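Paraflagellar rod component (Trypanosoma cruzi, PDB 6XYD) is a conserved kinetoplastid-specific protein that probably binds metal ions and is probably a component of the paraflagellar rod, forming a four-chain assembly in the crystal. Local coordinates at the sodium ion site. Sequence-based numbering; all coordinates share one arbitrary frame. Chains: chain A/B/C/D, Uncharacterized protein.

The sodium ion site. Residues chain A 95-97; chain B 96-97; chain C 95-97; chain D 95-97. With NA (sodium ion), chain E.
A backbone kink at residue 96 in strand 94-103 of chain A, and in strand 93-103 of the other chains, swings one peptide carbonyl per chain toward a common sodium ion: phi/psi of A:Arg96 is -115°/-33°, with close values in the other chains, whereas Ala97 after it is fully extended and A:Leu95, C:Leu95 and D:Leu95 stay in the beta region. In this four-chain assembly of the Q4D6Q6-like family, the ion is held by main-chain oxygens related by near fourfold symmetry. The carbonyl O of C:Arg96 lies 2.3 Å from NA, and that of D:Arg96 2.5 Å away. With the carbonyls of A:Arg96 and B:Arg96 they form the base of a near square pyramid, whose apex is the O of water 1, 2.3 Å from NA; further waters may be unseen. The sodium may come from the crystallisation medium.

Each arginine side chain leaves with CG beside its backbone N and bends at chi2, turning away from the metal. C:Arg96 runs on with chi3 extended and gives its terminal NH1 to a lone pair of A:Leu95 O at 3.3 Å, the acceptor tilted out of the guanidinium plane. The other three arginines are poorly ordered. As modelled, A:Arg96 bends again at chi3 (-85°) and brings NE almost straight onto D:Leu95 O at 3.0 Å, with the acceptor close to the guanidinium plane. The guanidinium of D:Arg96 tentatively crosses that of A:Arg96 obliquely, NH2 lying over the rim of one face; these like charges would probably repel. On the side of the ion opposite the water, the alanine methyls pack between chains, C:Ala97 CB meeting A:Leu95 CD2 at 3.9 Å.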
# COMPACT_ATOMS: atom_id res chain seq x y z
N LEU A 95 -2.54 -6.47 10.36
CA LEU A 95 -2.09 -5.93 9.08
C LEU A 95 -1.86 -4.43 9.20
O LEU A 95 -2.74 -3.71 9.67
CB LEU A 95 -3.12 -6.23 7.97
CG LEU A 95 -2.77 -5.71 6.57
CD1 LEU A 95 -1.49 -6.39 6.01
CD2 LEU A 95 -3.96 -5.90 5.61
N ARG A 96 -0.67 -3.97 8.79
CA ARG A 96 -0.32 -2.55 8.90
C ARG A 96 -0.13 -1.87 7.55
O ARG A 96 -0.32 -0.66 7.45
CB ARG A 96 0.97 -2.40 9.73
CG ARG A 96 0.79 -2.72 11.22
CD ARG A 96 0.21 -1.53 11.99
NE ARG A 96 1.26 -0.61 12.40
CZ ARG A 96 1.84 -0.63 13.60
NH1 ARG A 96 1.44 -1.49 14.52
NH2 ARG A 96 2.81 0.23 13.88
N ALA A 97 0.35 -2.62 6.54
CA ALA A 97 0.67 -2.05 5.23
C ALA A 97 0.83 -3.15 4.20
O ALA A 97 1.07 -4.31 4.56
CB ALA A 97 1.97 -1.25 5.32
N ARG B 96 -3.50 6.24 6.46
CA ARG B 96 -3.93 4.85 6.69
C ARG B 96 -3.35 3.87 5.69
O ARG B 96 -3.21 2.69 6.00
CB ARG B 96 -5.49 4.77 6.65
CG ARG B 96 -6.16 5.44 7.83
CD ARG B 96 -6.22 4.50 9.03
NE ARG B 96 -7.20 4.96 10.01
CZ ARG B 96 -8.46 4.55 10.03
NH1 ARG B 96 -8.91 3.68 9.13
NH2 ARG B 96 -9.30 5.02 10.95
N ALA B 97 -3.11 4.33 4.44
CA ALA B 97 -2.66 3.45 3.38
C ALA B 97 -2.13 4.26 2.22
O ALA B 97 -2.41 5.46 2.10
CB ALA B 97 -3.83 2.57 2.90
N LEU C 95 -9.98 0.67 7.07
CA LEU C 95 -8.95 0.50 6.06
C LEU C 95 -7.59 0.29 6.72
O LEU C 95 -7.21 1.06 7.60
CB LEU C 95 -8.92 1.72 5.13
CG LEU C 95 -7.84 1.68 4.03
CD1 LEU C 95 -8.10 0.52 3.01
CD2 LEU C 95 -7.70 3.04 3.31
N ARG C 96 -6.89 -0.79 6.34
CA ARG C 96 -5.60 -1.13 6.94
C ARG C 96 -4.45 -1.00 5.97
O ARG C 96 -3.35 -0.65 6.37
CB ARG C 96 -5.63 -2.56 7.54
CG ARG C 96 -6.52 -2.69 8.76
CD ARG C 96 -5.78 -2.24 10.01
NE ARG C 96 -6.51 -2.64 11.21
CZ ARG C 96 -6.29 -3.77 11.87
NH1 ARG C 96 -5.35 -4.62 11.45
NH2 ARG C 96 -7.01 -4.06 12.94
N ALA C 97 -4.69 -1.32 4.69
CA ALA C 97 -3.61 -1.33 3.71
C ALA C 97 -4.19 -1.29 2.30
O ALA C 97 -5.35 -1.61 2.09
CB ALA C 97 -2.79 -2.62 3.87
N LEU D 95 4.63 2.14 11.71
CA LEU D 95 4.40 1.97 10.27
C LEU D 95 2.92 2.23 9.94
O LEU D 95 2.05 1.65 10.58
CB LEU D 95 4.83 0.57 9.83
CG LEU D 95 4.59 0.24 8.34
CD1 LEU D 95 5.46 1.13 7.40
CD2 LEU D 95 4.83 -1.25 8.09
N ARG D 96 2.65 3.11 8.98
CA ARG D 96 1.28 3.47 8.61
C ARG D 96 0.90 3.02 7.21
O ARG D 96 -0.27 2.73 6.95
CB ARG D 96 1.08 4.98 8.76
CG ARG D 96 1.07 5.47 10.21
CD ARG D 96 -0.32 5.39 10.79
NE ARG D 96 -0.59 4.14 11.49
CZ ARG D 96 -0.50 3.99 12.81
NH1 ARG D 96 -0.16 5.02 13.58
NH2 ARG D 96 -0.76 2.82 13.37
N ALA D 97 1.86 3.01 6.28
CA ALA D 97 1.57 2.71 4.88
C ALA D 97 2.85 2.39 4.13
O ALA D 97 3.95 2.75 4.58
CB ALA D 97 0.91 3.92 4.23
NA NA E . -2.01 1.02 7.16
O HOH W 1 -2.89 1.47 9.29